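ParA (Salmonella enterica subsp. enterica serovar Newport str. SL317, PDB 3EZF) probably acts in plasmid partition as a Walker-type ATPase and, with ADP, in regulating transcription. Local coordinates at residues I173-T176 and L182-L185; I341-L346 and F392-F397. All blocks are in the same frame, centred on the assembly; numbering follows the deposited sequence.

In the fold
In both contacts a carboxylate accepts N-H groups, from the Asn183 amide in contact 1 and the Arg394 guanidinium in contact 2, at distant points of a P-loop NTPase fold. Contact 1 (173-176 with 182-185) joins the two ends of the short helix 177-182. Contact 2 (341-346 with 392-397) ties the chain after helix 324-337 to the C-terminal helix 378-400, beside the edge strand 312-317. The two follow one another along the chain and lie on opposite sides of its centre. The centres of contact 1 and contact 2 are about 34 Å apart, their nearest atoms about 23 Å. Residues 120-127, which probably form the P-loop (KGGVSKT motif), are not modelled, and neither contact includes them.

Contact 1: residues I173-T176 and L182-L185; sequences ILET and LNNL. Unlike the reference sequence in segment 182-185: Asn184 (reference Asp).
Glu175 reaches across to Asn183 and Leu185, and its side chain supplies the whole of one half of this surface contact. From the backbone, CB already heads for the 182-185 segment; at chi1 -163° CG swings away from the residue's own N, and CB and CG act as the spacer that carries the acid outward. A bend at the next torsion then turns the carboxylate toward its partners. CD comes to 3.9 Å from ND2 of Asn183, but the decisive atom is the oxygen beyond it: Glu175 OE1 accepts a hydrogen bond from Asn183 ND2 at 3.0 Å. The two side chains meet from opposite directions. ND2 approaches on the syn side of the carboxylate, 28° out of its plane, whereas the oxygen lies almost in the plane of the Asn183 amide. The bond is somewhat bent, with an N-H...O angle of 148°.

In this ParA-type P-loop NTPase domain the bond bridges the two ends of one short helix. Thr176 is the N-cap of helix 177-182, its OG1 hydrogen-bonded to the backbone N of Gln179, and Asn183 is the first residue to leave helical geometry at the other end. The same threonine hydroxyl also pairs with Asp212.

OE1 has a nonpolar neighbour as well, since CD1 of Leu185 lies 3.3 Å from Glu175 OE1. The other oxygen, Glu175 OE2, is farther off, 4.0 Å from Asn183 ND2. Leu185 points back toward Glu175, and both side chains also touch Val194 of helix 187-194.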
ATOM      1  N   ILE A 173     -17.703   8.126  -7.497  1.00110.01           N
ATOM      2  CA  ILE A 173     -18.569   7.079  -6.952  1.00104.53           C
ATOM      3  C   ILE A 173     -19.212   7.509  -5.637  1.00101.01           C
ATOM      4  O   ILE A 173     -19.023   8.641  -5.180  1.00 99.66           O
ATOM      5  CB  ILE A 173     -17.787   5.776  -6.698  1.00101.02           C
ATOM      6  CG1 ILE A 173     -17.180   5.255  -8.003  1.00101.12           C
ATOM      7  CG2 ILE A 173     -18.690   4.729  -6.065  1.00 99.76           C
ATOM      8  CD1 ILE A 173     -16.202   4.118  -7.810  1.00 20.00           C
ATOM      9  N   LEU A 174     -19.968   6.603  -5.027  1.00 94.98           N
ATOM     10  CA  LEU A 174     -20.636   6.927  -3.782  1.00 89.44           C
ATOM     11  C   LEU A 174     -20.859   5.747  -2.837  1.00 85.32           C
ATOM     12  O   LEU A 174     -20.650   5.867  -1.627  1.00 86.52           O
ATOM     13  CB  LEU A 174     -22.011   7.539  -4.055  1.00 87.82           C
ATOM     14  CG  LEU A 174     -22.028   8.832  -4.872  1.00 89.08           C
ATOM     15  CD1 LEU A 174     -23.453   9.327  -5.067  1.00 20.00           C
ATOM     16  CD2 LEU A 174     -21.178   9.901  -4.205  1.00 20.00           C
ATOM     17  N   GLU A 175     -21.262   4.602  -3.376  1.00 75.40           N
ATOM     18  CA  GLU A 175     -21.541   3.460  -2.522  1.00 68.51           C
ATOM     19  C   GLU A 175     -20.412   2.438  -2.413  1.00 65.41           C
ATOM     20  O   GLU A 175     -20.256   1.581  -3.285  1.00 65.32           O
ATOM     21  CB  GLU A 175     -22.817   2.771  -3.011  1.00 72.11           C
ATOM     22  CG  GLU A 175     -23.472   1.819  -2.011  1.00 71.76           C
ATOM     23  CD  GLU A 175     -24.144   2.549  -0.874  1.00 71.15           C
ATOM     24  OE1 GLU A 175     -24.953   1.926  -0.146  1.00 69.72           O
ATOM     25  OE2 GLU A 175     -23.857   3.751  -0.709  1.00 71.03           O
ATOM     26  N   THR A 176     -19.627   2.523  -1.344  1.00 56.62           N
ATOM     27  CA  THR A 176     -18.550   1.574  -1.142  1.00 47.51           C
ATOM     28  C   THR A 176     -19.139   0.302  -0.538  1.00 48.27           C
ATOM     29  O   THR A 176     -20.276   0.294  -0.057  1.00 48.53           O
ATOM     30  CB  THR A 176     -17.485   2.111  -0.180  1.00 52.58           C
ATOM     31  OG1 THR A 176     -18.070   2.318   1.110  1.00 53.17           O
ATOM     32  CG2 THR A 176     -16.892   3.416  -0.703  1.00 48.39           C
ATOM     33  N   LEU A 182     -23.453  -1.902   5.668  1.00 44.06           N
ATOM     34  CA  LEU A 182     -24.106  -1.264   6.803  1.00 49.72           C
ATOM     35  C   LEU A 182     -25.523  -0.772   6.496  1.00 52.72           C
ATOM     36  O   LEU A 182     -26.361  -0.687   7.398  1.00 50.39           O
ATOM     37  CB  LEU A 182     -23.243  -0.101   7.316  1.00 44.82           C
ATOM     38  CG  LEU A 182     -21.920  -0.493   7.993  1.00 45.08           C
ATOM     39  CD1 LEU A 182     -21.116   0.761   8.374  1.00 42.40           C
ATOM     40  CD2 LEU A 182     -22.228  -1.329   9.227  1.00 38.45           C
ATOM     41  N   ASN A 183     -25.802  -0.480   5.227  1.00 52.94           N
ATOM     42  CA  ASN A 183     -27.115   0.028   4.850  1.00 51.31           C
ATOM     43  C   ASN A 183     -28.195  -1.013   4.582  1.00 53.78           C
ATOM     44  O   ASN A 183     -29.255  -0.677   4.054  1.00 57.33           O
ATOM     45  CB  ASN A 183     -26.998   0.948   3.639  1.00 47.36           C
ATOM     46  CG  ASN A 183     -26.035   2.080   3.871  1.00 48.75           C
ATOM     47  OD1 ASN A 183     -25.978   2.637   4.961  1.00 49.38           O
ATOM     48  ND2 ASN A 183     -25.278   2.436   2.840  1.00 47.99           N
ATOM     49  N   ASN A 184     -27.944  -2.264   4.946  1.00 50.40           N
ATOM     50  CA  ASN A 184     -28.931  -3.318   4.732  1.00 49.88           C
ATOM     51  C   ASN A 184     -29.724  -3.108   3.421  1.00 49.87           C
ATOM     52  O   ASN A 184     -30.956  -3.100   3.428  1.00 47.65           O
ATOM     53  CB  ASN A 184     -29.893  -3.346   5.917  1.00 49.93           C
ATOM     54  CG  ASN A 184     -30.570  -4.682   6.088  1.00 52.29           C
ATOM     55  OD1 ASN A 184     -30.652  -5.472   5.155  1.00 58.37           O
ATOM     56  ND2 ASN A 184     -31.069  -4.942   7.288  1.00 52.38           N
ATOM     57  N   LEU A 185     -29.010  -2.929   2.308  1.00 51.52           N
ATOM     58  CA  LEU A 185     -29.632  -2.725   0.999  1.00 47.68           C
ATOM     59  C   LEU A 185     -30.312  -3.984   0.496  1.00 48.07           C
ATOM     60  O   LEU A 185     -30.148  -5.064   1.069  1.00 50.05           O
ATOM     61  CB  LEU A 185     -28.593  -2.295  -0.025  1.00 44.26           C
ATOM     62  CG  LEU A 185     -27.762  -1.073   0.350  1.00 44.50           C
ATOM     63  CD1 LEU A 185     -26.941  -0.644  -0.875  1.00 40.80           C
ATOM     64  CD2 LEU A 185     -28.674   0.049   0.818  1.00 42.63           C
TER

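Contact 2: residues I341-L346 and F392-F397; sequences ILDSSL and FDRIEF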
ATOM      1  N   ILE A 341      -0.451 -25.741  -4.004  1.00 84.67           N
ATOM      2  CA  ILE A 341       0.269 -24.763  -4.833  1.00 85.79           C
ATOM      3  C   ILE A 341      -0.132 -24.945  -6.298  1.00 86.29           C
ATOM      4  O   ILE A 341      -0.492 -26.050  -6.709  1.00 88.55           O
ATOM      5  CB  ILE A 341       1.809 -24.968  -4.741  1.00 85.48           C
ATOM      6  CG1 ILE A 341       2.547 -23.970  -5.646  1.00 82.49           C
ATOM      7  CG2 ILE A 341       2.168 -26.385  -5.177  1.00 86.47           C
ATOM      8  CD1 ILE A 341       2.886 -22.644  -4.998  1.00 77.18           C
ATOM      9  N   LEU A 342      -0.070 -23.869  -7.082  1.00 84.82           N
ATOM     10  CA  LEU A 342      -0.406 -23.949  -8.501  1.00 84.99           C
ATOM     11  C   LEU A 342       0.692 -24.712  -9.244  1.00 88.64           C
ATOM     12  O   LEU A 342       1.711 -25.080  -8.655  1.00 89.67           O
ATOM     13  CB  LEU A 342      -0.558 -22.548  -9.113  1.00 80.15           C
ATOM     14  CG  LEU A 342      -1.980 -22.013  -9.342  1.00 77.91           C
ATOM     15  CD1 LEU A 342      -1.919 -20.716 -10.123  1.00 73.78           C
ATOM     16  CD2 LEU A 342      -2.804 -23.028 -10.113  1.00 73.80           C
ATOM     17  N   ASP A 343       0.475 -24.953 -10.535  1.00 91.06           N
ATOM     18  CA  ASP A 343       1.437 -25.669 -11.368  1.00 89.73           C
ATOM     19  C   ASP A 343       1.977 -24.687 -12.381  1.00 91.05           C
ATOM     20  O   ASP A 343       2.781 -25.033 -13.245  1.00 92.10           O
ATOM     21  CB  ASP A 343       0.755 -26.815 -12.095  1.00 93.67           C
ATOM     22  CG  ASP A 343      -0.073 -27.661 -11.173  1.00 97.14           C
ATOM     23  OD1 ASP A 343       0.516 -28.312 -10.280  1.00 97.37           O
ATOM     24  OD2 ASP A 343      -1.312 -27.661 -11.342  1.00 99.25           O
ATOM     25  N   SER A 344       1.496 -23.456 -12.276  1.00 90.39           N
ATOM     26  CA  SER A 344       1.929 -22.380 -13.142  1.00 90.52           C
ATOM     27  C   SER A 344       1.955 -21.137 -12.266  1.00 90.79           C
ATOM     28  O   SER A 344       1.154 -21.001 -11.338  1.00 89.16           O
ATOM     29  CB  SER A 344       0.961 -22.199 -14.311  1.00 87.96           C
ATOM     30  OG  SER A 344       1.671 -22.195 -15.540  1.00 84.38           O
ATOM     31  N   SER A 345       2.899 -20.250 -12.545  1.00 92.58           N
ATOM     32  CA  SER A 345       3.027 -19.022 -11.784  1.00 93.47           C
ATOM     33  C   SER A 345       2.682 -17.860 -12.697  1.00 92.63           C
ATOM     34  O   SER A 345       3.016 -17.868 -13.882  1.00 92.21           O
ATOM     35  CB  SER A 345       4.456 -18.874 -11.260  1.00 93.22           C
ATOM     36  OG  SER A 345       5.375 -18.802 -12.333  1.00 91.56           O
ATOM     37  N   LEU A 346       1.996 -16.870 -12.140  1.00 91.65           N
ATOM     38  CA  LEU A 346       1.597 -15.692 -12.892  1.00 90.56           C
ATOM     39  C   LEU A 346       2.806 -14.827 -13.194  1.00 88.46           C
ATOM     40  O   LEU A 346       3.549 -14.473 -12.294  1.00 84.27           O
ATOM     41  CB  LEU A 346       0.582 -14.880 -12.086  1.00 92.61           C
ATOM     42  CG  LEU A 346       0.305 -13.432 -12.497  1.00 92.12           C
ATOM     43  CD1 LEU A 346      -0.216 -13.380 -13.927  1.00 90.94           C
ATOM     44  CD2 LEU A 346      -0.696 -12.821 -11.525  1.00 92.24           C
ATOM     45  N   PHE A 392      -8.318 -21.050 -13.488  1.00 52.15           N
ATOM     46  CA  PHE A 392      -9.661 -21.508 -13.798  1.00 50.53           C
ATOM     47  C   PHE A 392      -9.845 -23.020 -13.637  1.00 54.61           C
ATOM     48  O   PHE A 392     -10.859 -23.477 -13.106  1.00 49.40           O
ATOM     49  CB  PHE A 392     -10.050 -21.095 -15.214  1.00 55.11           C
ATOM     50  CG  PHE A 392     -11.466 -21.452 -15.564  1.00 62.53           C
ATOM     51  CD1 PHE A 392     -11.791 -22.738 -16.007  1.00 59.39           C
ATOM     52  CD2 PHE A 392     -12.491 -20.527 -15.372  1.00 63.58           C
ATOM     53  CE1 PHE A 392     -13.113 -23.100 -16.245  1.00 59.35           C
ATOM     54  CE2 PHE A 392     -13.818 -20.880 -15.607  1.00 66.18           C
ATOM     55  CZ  PHE A 392     -14.128 -22.174 -16.046  1.00 65.82           C
ATOM     56  N   ASP A 393      -8.866 -23.800 -14.087  1.00 59.60           N
ATOM     57  CA  ASP A 393      -8.965 -25.251 -13.981  1.00 59.75           C
ATOM     58  C   ASP A 393      -8.866 -25.741 -12.538  1.00 60.83           C
ATOM     59  O   ASP A 393      -9.517 -26.722 -12.171  1.00 59.86           O
ATOM     60  CB  ASP A 393      -7.908 -25.913 -14.870  1.00 58.88           C
ATOM     61  CG  ASP A 393      -8.124 -25.605 -16.336  1.00 62.04           C
ATOM     62  OD1 ASP A 393      -9.213 -25.942 -16.857  1.00 61.08           O
ATOM     63  OD2 ASP A 393      -7.213 -25.020 -16.962  1.00 66.59           O
ATOM     64  N   ARG A 394      -8.064 -25.062 -11.717  1.00 65.37           N
ATOM     65  CA  ARG A 394      -7.930 -25.440 -10.307  1.00 66.05           C
ATOM     66  C   ARG A 394      -9.289 -25.356  -9.640  1.00 66.97           C
ATOM     67  O   ARG A 394      -9.698 -26.280  -8.926  1.00 66.98           O
ATOM     68  CB  ARG A 394      -6.989 -24.502  -9.572  1.00 68.18           C
ATOM     69  CG  ARG A 394      -5.575 -24.984  -9.467  1.00 74.92           C
ATOM     70  CD  ARG A 394      -5.475 -26.305  -8.716  1.00 80.29           C
ATOM     71  NE  ARG A 394      -4.083 -26.632  -8.414  1.00 85.07           N
ATOM     72  CZ  ARG A 394      -3.088 -26.584  -9.301  1.00 87.60           C
ATOM     73  NH1 ARG A 394      -3.311 -26.223 -10.565  1.00 86.25           N
ATOM     74  NH2 ARG A 394      -1.858 -26.882  -8.916  1.00 89.00           N
ATOM     75  N   ILE A 395      -9.976 -24.234  -9.865  1.00 64.31           N
ATOM     76  CA  ILE A 395     -11.300 -24.029  -9.299  1.00 61.83           C
ATOM     77  C   ILE A 395     -12.186 -25.200  -9.671  1.00 62.68           C
ATOM     78  O   ILE A 395     -12.751 -25.839  -8.788  1.00 63.13           O
ATOM     79  CB  ILE A 395     -11.972 -22.730  -9.817  1.00 63.97           C
ATOM     80  CG1 ILE A 395     -11.451 -21.519  -9.056  1.00 60.09           C
ATOM     81  CG2 ILE A 395     -13.480 -22.795  -9.617  1.00 64.44           C
ATOM     82  CD1 ILE A 395     -10.031 -21.210  -9.331  1.00 63.65           C
ATOM     83  N   GLU A 396     -12.295 -25.489 -10.973  1.00 63.75           N
ATOM     84  CA  GLU A 396     -13.140 -26.591 -11.443  1.00 62.18           C
ATOM     85  C   GLU A 396     -12.779 -27.918 -10.786  1.00 60.12           C
ATOM     86  O   GLU A 396     -13.664 -28.671 -10.371  1.00 55.65           O
ATOM     87  CB  GLU A 396     -13.081 -26.708 -12.968  1.00 59.02           C
ATOM     88  CG  GLU A 396     -13.666 -25.491 -13.681  1.00 63.07           C
ATOM     89  CD  GLU A 396     -15.023 -25.079 -13.129  1.00 65.51           C
ATOM     90  OE1 GLU A 396     -16.012 -25.808 -13.354  1.00 67.96           O
ATOM     91  OE2 GLU A 396     -15.098 -24.027 -12.459  1.00 65.10           O
ATOM     92  N   PHE A 397     -11.481 -28.187 -10.669  1.00 60.93           N
ATOM     93  CA  PHE A 397     -11.018 -29.410 -10.036  1.00 61.57           C
ATOM     94  C   PHE A 397     -11.507 -29.413  -8.607  1.00 61.70           C
ATOM     95  O   PHE A 397     -12.292 -30.271  -8.194  1.00 62.73           O
ATOM     96  CB  PHE A 397      -9.493 -29.469 -10.024  1.00 63.76           C
ATOM     97  CG  PHE A 397      -8.935 -30.561  -9.135  1.00 66.91           C
ATOM     98  CD1 PHE A 397      -9.158 -31.897  -9.432  1.00 66.54           C
ATOM     99  CD2 PHE A 397      -8.199 -30.245  -7.994  1.00 69.81           C
ATOM    100  CE1 PHE A 397      -8.663 -32.897  -8.609  1.00 68.36           C
ATOM    101  CE2 PHE A 397      -7.701 -31.237  -7.166  1.00 69.15           C
ATOM    102  CZ  PHE A 397      -7.931 -32.564  -7.472  1.00 69.98           C
TER
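Asp343 and Arg394 form a salt bridge in which a single carboxylate oxygen serves both terminal nitrogens of the guanidinium. Asp343 OD2 lies 2.6 Å from Arg394 NH1, and the same oxygen is equally near Arg394 NH2, although at 2.80 Å resolution so close an approach is doubtful in detail. It sits at the edge of the guanidinium, near its plane, but in the cleft between the two nitrogens, and both N-H...O angles are only 120°. The hydrogen bonds are therefore weak, and most of the attraction is probably electrostatic. The carboxylate is itself turned 29° from the guanidinium plane.

The setting is the flank of the parallel sheet of a P-loop NTPase fold. Segment 341-346 runs beside the edge strand 312-317, where the backbone of Leu342 hydrogen-bonds with Gly315, and Arg394 projects from the long C-terminal helix 378-400 to meet it. The same arginine side chain also touches Ile314 of that strand.

NH2 has a second acceptor. The carbonyl oxygen of Ile341 lies 2.7 Å from Arg394 NH2, approaching obliquely, and this hydrogen bond too is weak. One guanidinium nitrogen thus spans the Ile341 carbonyl and the Asp343 carboxylate, two residues apart. To get there the arginine chain bends at chi2 (-60°) and runs extended through chi3.

Outside these polar bonds, packing comes from Leu342. The Leu342 side chain touches Ile314 and Phe316 of strand 312-317 and Phe387 of helix 378-400, while its end reaches the arginine: CD2 of Leu342 lies over one face of the guanidinium, toward the rim, and also rests 3.5 Å from Arg394 CG.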